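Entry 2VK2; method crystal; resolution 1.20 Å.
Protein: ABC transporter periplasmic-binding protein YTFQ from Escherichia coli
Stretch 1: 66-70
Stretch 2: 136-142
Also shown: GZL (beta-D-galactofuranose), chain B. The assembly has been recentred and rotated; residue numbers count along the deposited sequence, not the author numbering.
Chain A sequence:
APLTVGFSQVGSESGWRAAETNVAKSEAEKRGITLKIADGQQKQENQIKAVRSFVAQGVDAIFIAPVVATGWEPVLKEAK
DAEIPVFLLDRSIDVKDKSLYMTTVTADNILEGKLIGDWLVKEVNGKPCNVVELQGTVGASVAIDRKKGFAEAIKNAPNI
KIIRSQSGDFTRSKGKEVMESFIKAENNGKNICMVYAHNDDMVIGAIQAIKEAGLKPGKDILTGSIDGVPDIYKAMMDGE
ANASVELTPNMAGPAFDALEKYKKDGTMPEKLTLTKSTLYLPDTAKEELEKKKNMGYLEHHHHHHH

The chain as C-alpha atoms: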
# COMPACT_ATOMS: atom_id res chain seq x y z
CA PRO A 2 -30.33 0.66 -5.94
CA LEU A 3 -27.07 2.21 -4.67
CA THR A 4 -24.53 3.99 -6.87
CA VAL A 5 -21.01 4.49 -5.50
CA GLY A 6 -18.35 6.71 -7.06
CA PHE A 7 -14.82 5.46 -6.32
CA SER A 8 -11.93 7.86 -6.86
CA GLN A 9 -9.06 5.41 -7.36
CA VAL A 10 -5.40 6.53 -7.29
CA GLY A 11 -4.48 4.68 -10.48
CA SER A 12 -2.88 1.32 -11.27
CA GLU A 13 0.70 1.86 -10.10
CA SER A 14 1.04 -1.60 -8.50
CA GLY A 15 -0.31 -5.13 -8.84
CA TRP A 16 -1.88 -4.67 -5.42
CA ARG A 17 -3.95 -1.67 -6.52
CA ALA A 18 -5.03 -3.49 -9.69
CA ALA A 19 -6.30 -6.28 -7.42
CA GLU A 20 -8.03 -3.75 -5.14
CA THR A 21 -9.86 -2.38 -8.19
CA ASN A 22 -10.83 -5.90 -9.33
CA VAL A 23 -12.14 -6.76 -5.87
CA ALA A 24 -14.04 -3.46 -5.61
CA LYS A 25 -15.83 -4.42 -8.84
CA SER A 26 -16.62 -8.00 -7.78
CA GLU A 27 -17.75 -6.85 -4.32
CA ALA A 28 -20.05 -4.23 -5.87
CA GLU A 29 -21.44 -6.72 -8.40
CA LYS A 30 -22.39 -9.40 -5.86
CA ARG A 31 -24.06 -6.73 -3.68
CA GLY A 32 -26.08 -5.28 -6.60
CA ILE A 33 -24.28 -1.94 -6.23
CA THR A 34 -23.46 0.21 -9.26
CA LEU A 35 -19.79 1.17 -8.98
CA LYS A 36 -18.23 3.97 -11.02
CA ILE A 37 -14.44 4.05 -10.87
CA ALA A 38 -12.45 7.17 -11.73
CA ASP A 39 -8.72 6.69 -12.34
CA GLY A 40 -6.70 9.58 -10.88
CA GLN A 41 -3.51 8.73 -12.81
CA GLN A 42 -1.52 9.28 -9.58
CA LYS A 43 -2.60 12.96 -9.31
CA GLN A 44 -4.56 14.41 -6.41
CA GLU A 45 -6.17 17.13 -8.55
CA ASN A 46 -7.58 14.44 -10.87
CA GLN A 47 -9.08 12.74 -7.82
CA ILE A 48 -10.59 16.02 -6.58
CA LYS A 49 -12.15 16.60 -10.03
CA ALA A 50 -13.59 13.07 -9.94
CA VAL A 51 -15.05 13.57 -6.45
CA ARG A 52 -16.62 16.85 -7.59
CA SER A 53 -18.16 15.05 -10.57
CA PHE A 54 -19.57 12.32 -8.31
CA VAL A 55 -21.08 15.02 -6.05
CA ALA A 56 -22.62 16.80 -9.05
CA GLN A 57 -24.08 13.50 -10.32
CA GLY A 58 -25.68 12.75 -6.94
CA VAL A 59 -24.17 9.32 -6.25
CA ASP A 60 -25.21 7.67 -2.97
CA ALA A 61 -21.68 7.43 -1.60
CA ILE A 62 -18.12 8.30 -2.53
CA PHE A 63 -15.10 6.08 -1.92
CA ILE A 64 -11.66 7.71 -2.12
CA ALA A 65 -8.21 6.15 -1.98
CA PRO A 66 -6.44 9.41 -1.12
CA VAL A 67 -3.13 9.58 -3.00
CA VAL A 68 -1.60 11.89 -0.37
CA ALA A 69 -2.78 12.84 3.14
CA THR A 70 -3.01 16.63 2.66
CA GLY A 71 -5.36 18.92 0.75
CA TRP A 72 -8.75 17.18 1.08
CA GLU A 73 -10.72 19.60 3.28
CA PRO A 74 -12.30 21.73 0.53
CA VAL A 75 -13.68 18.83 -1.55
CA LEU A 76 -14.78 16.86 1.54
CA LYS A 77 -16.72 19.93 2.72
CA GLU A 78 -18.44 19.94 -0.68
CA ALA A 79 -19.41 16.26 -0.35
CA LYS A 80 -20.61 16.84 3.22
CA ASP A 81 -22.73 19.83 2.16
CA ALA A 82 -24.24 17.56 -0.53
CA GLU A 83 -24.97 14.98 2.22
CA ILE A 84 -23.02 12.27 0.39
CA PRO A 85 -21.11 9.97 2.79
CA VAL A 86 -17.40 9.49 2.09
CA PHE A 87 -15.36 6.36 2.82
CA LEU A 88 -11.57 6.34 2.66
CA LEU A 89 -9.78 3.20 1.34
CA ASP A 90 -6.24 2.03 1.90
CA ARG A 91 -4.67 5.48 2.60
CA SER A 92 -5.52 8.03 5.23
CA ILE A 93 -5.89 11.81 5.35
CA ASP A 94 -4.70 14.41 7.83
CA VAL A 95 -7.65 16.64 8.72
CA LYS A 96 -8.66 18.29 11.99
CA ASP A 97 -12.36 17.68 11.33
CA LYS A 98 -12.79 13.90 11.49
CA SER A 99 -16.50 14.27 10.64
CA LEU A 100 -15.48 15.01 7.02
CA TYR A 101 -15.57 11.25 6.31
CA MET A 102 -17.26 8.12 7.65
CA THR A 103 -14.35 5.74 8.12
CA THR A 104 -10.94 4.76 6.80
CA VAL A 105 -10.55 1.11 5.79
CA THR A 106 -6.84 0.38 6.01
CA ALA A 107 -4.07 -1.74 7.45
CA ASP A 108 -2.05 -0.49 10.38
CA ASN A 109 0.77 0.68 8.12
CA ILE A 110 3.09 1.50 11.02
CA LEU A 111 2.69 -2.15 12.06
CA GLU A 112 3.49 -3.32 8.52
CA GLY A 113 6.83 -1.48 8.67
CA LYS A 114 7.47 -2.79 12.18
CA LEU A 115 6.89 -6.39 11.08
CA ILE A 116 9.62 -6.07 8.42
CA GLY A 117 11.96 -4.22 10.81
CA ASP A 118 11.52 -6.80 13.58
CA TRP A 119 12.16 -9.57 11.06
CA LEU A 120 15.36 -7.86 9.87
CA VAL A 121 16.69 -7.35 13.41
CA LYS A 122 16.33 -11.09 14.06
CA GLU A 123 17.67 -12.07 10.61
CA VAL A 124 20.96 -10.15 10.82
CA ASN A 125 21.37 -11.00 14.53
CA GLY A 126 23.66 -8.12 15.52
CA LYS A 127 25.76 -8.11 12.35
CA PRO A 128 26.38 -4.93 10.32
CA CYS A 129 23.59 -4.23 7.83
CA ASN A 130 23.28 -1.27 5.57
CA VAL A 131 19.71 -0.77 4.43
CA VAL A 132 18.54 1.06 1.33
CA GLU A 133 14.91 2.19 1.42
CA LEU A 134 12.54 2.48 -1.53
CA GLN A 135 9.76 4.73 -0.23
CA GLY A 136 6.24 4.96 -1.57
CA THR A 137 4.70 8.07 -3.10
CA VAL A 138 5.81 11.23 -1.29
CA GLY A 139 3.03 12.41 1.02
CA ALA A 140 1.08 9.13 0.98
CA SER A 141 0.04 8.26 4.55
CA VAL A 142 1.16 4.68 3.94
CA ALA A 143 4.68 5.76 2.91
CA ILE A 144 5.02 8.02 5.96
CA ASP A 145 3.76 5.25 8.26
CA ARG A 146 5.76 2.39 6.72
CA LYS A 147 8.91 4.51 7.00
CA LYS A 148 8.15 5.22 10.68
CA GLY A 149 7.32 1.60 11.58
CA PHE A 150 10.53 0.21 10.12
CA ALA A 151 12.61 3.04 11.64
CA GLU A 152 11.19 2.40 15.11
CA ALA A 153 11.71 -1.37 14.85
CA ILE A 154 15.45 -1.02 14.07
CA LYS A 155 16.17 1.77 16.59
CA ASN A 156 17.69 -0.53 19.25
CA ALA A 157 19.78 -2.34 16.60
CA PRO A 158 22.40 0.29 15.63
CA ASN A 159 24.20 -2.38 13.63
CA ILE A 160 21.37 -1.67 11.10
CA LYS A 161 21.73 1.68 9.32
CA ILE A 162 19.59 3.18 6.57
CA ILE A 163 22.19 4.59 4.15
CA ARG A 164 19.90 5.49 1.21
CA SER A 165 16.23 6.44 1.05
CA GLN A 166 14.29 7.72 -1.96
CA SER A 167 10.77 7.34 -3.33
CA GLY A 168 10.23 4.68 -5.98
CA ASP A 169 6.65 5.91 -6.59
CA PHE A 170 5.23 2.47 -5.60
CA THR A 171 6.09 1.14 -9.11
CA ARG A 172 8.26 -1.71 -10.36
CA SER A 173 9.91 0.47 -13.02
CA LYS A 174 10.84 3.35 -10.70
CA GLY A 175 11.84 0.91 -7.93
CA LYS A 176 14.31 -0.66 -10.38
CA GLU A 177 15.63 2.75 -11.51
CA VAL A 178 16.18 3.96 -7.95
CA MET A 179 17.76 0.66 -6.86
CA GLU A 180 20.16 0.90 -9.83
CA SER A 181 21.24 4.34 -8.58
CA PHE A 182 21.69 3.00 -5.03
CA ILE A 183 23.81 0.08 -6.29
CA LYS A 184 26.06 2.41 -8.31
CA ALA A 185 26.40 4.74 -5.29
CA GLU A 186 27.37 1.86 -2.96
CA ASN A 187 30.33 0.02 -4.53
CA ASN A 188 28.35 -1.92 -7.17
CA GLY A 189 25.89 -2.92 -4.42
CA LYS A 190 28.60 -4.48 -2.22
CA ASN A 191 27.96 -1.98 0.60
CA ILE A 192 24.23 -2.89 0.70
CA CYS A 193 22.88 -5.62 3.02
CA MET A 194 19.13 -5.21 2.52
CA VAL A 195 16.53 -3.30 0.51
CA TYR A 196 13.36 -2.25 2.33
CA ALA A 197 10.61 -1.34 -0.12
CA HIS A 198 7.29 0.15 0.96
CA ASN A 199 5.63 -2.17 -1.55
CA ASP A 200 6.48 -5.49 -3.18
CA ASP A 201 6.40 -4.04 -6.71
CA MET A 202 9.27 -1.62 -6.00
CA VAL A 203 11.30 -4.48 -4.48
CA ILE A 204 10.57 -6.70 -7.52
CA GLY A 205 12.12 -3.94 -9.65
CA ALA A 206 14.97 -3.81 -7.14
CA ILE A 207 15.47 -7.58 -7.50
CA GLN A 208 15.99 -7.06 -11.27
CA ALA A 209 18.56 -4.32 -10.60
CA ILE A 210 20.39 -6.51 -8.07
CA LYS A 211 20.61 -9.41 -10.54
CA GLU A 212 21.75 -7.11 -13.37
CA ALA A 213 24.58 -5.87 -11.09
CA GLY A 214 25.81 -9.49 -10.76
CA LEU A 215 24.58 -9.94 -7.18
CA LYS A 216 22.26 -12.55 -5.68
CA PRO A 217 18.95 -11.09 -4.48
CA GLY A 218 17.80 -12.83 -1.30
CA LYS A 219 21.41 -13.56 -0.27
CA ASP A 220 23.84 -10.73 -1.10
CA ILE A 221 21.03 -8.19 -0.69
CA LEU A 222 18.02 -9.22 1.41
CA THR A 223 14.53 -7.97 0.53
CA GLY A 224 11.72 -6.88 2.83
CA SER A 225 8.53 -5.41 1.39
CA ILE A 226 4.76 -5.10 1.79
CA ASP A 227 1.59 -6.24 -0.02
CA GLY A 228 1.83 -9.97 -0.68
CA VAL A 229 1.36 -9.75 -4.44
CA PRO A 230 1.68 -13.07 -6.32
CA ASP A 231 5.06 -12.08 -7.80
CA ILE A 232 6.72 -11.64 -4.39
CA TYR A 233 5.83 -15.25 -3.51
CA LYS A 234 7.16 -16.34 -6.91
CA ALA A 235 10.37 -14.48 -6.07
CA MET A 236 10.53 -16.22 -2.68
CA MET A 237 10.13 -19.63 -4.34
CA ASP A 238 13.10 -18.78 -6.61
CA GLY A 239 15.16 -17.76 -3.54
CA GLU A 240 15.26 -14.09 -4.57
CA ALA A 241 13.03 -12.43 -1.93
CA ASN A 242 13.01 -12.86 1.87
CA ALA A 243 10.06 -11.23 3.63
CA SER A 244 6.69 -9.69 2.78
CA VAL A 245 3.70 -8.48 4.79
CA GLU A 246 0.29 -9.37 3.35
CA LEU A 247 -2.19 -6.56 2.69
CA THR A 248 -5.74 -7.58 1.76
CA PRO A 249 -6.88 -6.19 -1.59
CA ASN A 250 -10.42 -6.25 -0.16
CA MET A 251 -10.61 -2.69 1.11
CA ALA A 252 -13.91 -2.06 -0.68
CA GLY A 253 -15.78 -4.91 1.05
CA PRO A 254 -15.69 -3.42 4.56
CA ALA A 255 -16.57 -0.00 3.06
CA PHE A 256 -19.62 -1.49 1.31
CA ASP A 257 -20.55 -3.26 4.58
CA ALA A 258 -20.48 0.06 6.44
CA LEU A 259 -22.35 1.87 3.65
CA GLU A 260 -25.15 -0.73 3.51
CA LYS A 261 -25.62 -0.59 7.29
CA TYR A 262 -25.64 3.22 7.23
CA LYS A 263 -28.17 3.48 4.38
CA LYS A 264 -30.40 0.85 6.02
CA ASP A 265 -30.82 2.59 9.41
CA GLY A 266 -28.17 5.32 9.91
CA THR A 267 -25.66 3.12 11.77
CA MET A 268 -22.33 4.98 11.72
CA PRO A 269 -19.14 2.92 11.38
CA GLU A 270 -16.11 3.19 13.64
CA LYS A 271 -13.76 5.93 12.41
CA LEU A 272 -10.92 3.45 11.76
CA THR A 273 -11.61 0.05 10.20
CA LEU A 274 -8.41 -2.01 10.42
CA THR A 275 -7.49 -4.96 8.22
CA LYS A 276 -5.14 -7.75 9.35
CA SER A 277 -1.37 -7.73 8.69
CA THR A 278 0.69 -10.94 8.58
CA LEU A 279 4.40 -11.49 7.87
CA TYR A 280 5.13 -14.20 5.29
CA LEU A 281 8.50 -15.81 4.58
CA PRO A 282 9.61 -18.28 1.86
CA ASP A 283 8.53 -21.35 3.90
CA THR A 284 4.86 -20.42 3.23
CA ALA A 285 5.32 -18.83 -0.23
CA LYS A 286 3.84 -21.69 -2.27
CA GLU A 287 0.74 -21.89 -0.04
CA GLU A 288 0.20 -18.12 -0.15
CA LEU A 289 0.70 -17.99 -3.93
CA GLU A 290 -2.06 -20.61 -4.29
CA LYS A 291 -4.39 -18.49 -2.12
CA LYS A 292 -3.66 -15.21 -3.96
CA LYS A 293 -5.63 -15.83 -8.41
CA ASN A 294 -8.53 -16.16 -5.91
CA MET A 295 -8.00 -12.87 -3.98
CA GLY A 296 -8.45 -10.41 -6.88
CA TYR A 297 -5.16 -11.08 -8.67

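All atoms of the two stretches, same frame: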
# COMPACT_ATOMS: atom_id res chain seq x y z
N PRO A 66 -7.09 8.10 -1.00
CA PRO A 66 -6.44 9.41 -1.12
C PRO A 66 -4.94 9.30 -1.41
O PRO A 66 -4.20 8.78 -0.59
CB PRO A 66 -6.68 10.05 0.25
CG PRO A 66 -6.81 8.91 1.18
CD PRO A 66 -7.44 7.79 0.40
N VAL A 67 -4.51 9.81 -2.56
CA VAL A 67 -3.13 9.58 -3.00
C VAL A 67 -2.12 10.11 -1.98
O VAL A 67 -1.12 9.44 -1.68
CB VAL A 67 -2.86 10.15 -4.42
CG1 VAL A 67 -3.07 11.66 -4.47
CG2 VAL A 67 -1.46 9.77 -4.90
N VAL A 68 -2.38 11.31 -1.45
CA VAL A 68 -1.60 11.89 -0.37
C VAL A 68 -2.54 12.29 0.77
O VAL A 68 -3.75 12.31 0.59
CB VAL A 68 -0.78 13.11 -0.84
CG1 VAL A 68 0.21 12.70 -1.93
CG2 VAL A 68 -1.70 14.23 -1.34
N ALA A 69 -1.98 12.61 1.93
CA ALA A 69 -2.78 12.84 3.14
C ALA A 69 -3.34 14.26 3.26
O ALA A 69 -4.31 14.48 3.98
CB ALA A 69 -1.97 12.50 4.38
N THR A 70 -2.71 15.20 2.56
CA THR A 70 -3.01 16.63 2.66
C THR A 70 -3.96 17.08 1.56
O THR A 70 -4.08 16.42 0.53
CB THR A 70 -1.72 17.46 2.52
OG1 THR A 70 -1.05 17.09 1.30
CG2 THR A 70 -0.78 17.21 3.69
N GLY A 136 7.41 4.75 -0.74
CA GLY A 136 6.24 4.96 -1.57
C GLY A 136 6.11 6.42 -1.96
O GLY A 136 6.97 7.25 -1.65
N THR A 137 5.02 6.73 -2.65
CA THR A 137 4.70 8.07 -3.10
C THR A 137 4.86 9.09 -1.98
O THR A 137 4.35 8.90 -0.87
CB THR A 137 3.25 8.10 -3.61
OG1 THR A 137 3.14 7.19 -4.72
CG2 THR A 137 2.84 9.50 -4.05
N VAL A 138 5.57 10.18 -2.27
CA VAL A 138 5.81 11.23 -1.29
C VAL A 138 4.47 11.82 -0.85
O VAL A 138 3.65 12.19 -1.68
CB VAL A 138 6.72 12.34 -1.86
CG1 VAL A 138 6.83 13.50 -0.88
CG2 VAL A 138 8.10 11.78 -2.18
N GLY A 139 4.26 11.86 0.46
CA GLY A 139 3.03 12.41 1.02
C GLY A 139 1.92 11.40 1.27
O GLY A 139 0.94 11.71 1.95
N ALA A 140 2.05 10.19 0.72
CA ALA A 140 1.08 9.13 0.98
C ALA A 140 1.17 8.72 2.44
O ALA A 140 2.26 8.49 2.95
CB ALA A 140 1.35 7.93 0.09
N SER A 141 0.04 8.62 3.13
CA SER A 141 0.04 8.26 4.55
C SER A 141 0.78 6.95 4.76
O SER A 141 1.53 6.79 5.72
CB SER A 141 -1.38 8.15 5.10
OG SER A 141 -2.05 7.01 4.59
N VAL A 142 0.58 6.01 3.84
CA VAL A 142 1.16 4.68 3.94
C VAL A 142 2.68 4.70 3.83
O VAL A 142 3.36 3.89 4.47
CB VAL A 142 0.53 3.71 2.91
CG1 VAL A 142 -0.94 3.49 3.22
CG2 VAL A 142 0.72 4.21 1.49
C6 GZL B . -1.71 0.37 0.52
C5 GZL B . -1.38 1.32 -0.38
C4 GZL B . -0.25 1.19 -1.38
C3 GZL B . 0.39 -0.14 -1.67
C2 GZL B . 0.53 -0.31 -2.98
O6 GZL B . -2.70 0.55 1.39
O5 GZL B . -2.03 2.49 -0.36
O4 GZL B . -0.67 1.63 -2.68
O3 GZL B . 0.82 -0.96 -0.72
C1 GZL B . -0.11 0.82 -3.71
O2 GZL B . 1.11 -1.32 -3.63
O1 GZL B . 0.83 1.56 -4.46
O HOH W 1 -2.61 9.41 1.92

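The two stretches lie some seventy residues apart in sequence and meet over a small area, about 220 Å² counting both sides. Neither contributes a strand: residues 66-70 have no regular secondary structure, and residues 136-142 run through a loop and a tight turn before entering a helix. The closest pair of CA atoms across the stretches is that of Val68 and Ala140, 4.1 Å apart.

Stretch 2 begins without contact at Gly136. Thr137 is the first residue to reach across, its CB directed toward stretch 1. With chi1 in the m well, Thr137 CG2 lies 4.4 Å from Val67 CG2, a loose apolar contact. Thr137 also opens a type II beta turn that ends at Ala140, closed by the hydrogen bond from Ala140 N to Thr137 O at 3.1 Å.

Val138 occupies the second position of this turn; its CA-to-CB bond points away from stretch 1, and its backbone makes the contact: Val138 O lies 3.5 Å from CG1 of Val68. Gly139 follows with a positive phi of 93°, as expected for the third position of a type II turn. Here a CB would be jammed against the carbonyl oxygen of Val138, and a CB on Gly139 would also sit only 3.2 Å from Val68 CG1. Glycine thus suits both the turn and the close passage of the valine.

The carbonyl of Gly139 provides the one direct hydrogen bond between the stretches. Ala69 N donates to Gly139 O at 3.1 Å, with an angle of 148° at the hydrogen. Gly139 O also lies 3.4 Å from Val68 CA in a CA-H...O contact, so the main chain of stretch 1 approaches it through two successive residues.

At Ala140, the N-cap position of the helix, the relationship is reversed, and stretch 1 supplies the carbonyl. Val67 O lies 3.5 Å from Ala140 CA in a second CA-H...O contact and 3.4 Å from Ala140 CB. The small methyl side chain accompanies this close approach of the two backbones.

Ser141 begins the helix. Ser141 CB packs 4.4 Å from Ala69 CB, which points toward stretch 2, while the serine OG is hydrogen-bonded elsewhere in the structure. Its amide is linked to stretch 1 through water 1, whose oxygen accepts from Ser141 N at 3.0 Å and donates to Pro66 O, also at 3.0 Å. Val142 makes no contact with stretch 1; Val142 CG2 instead comes within 3.7 Å of O5 of the bound galactofuranose.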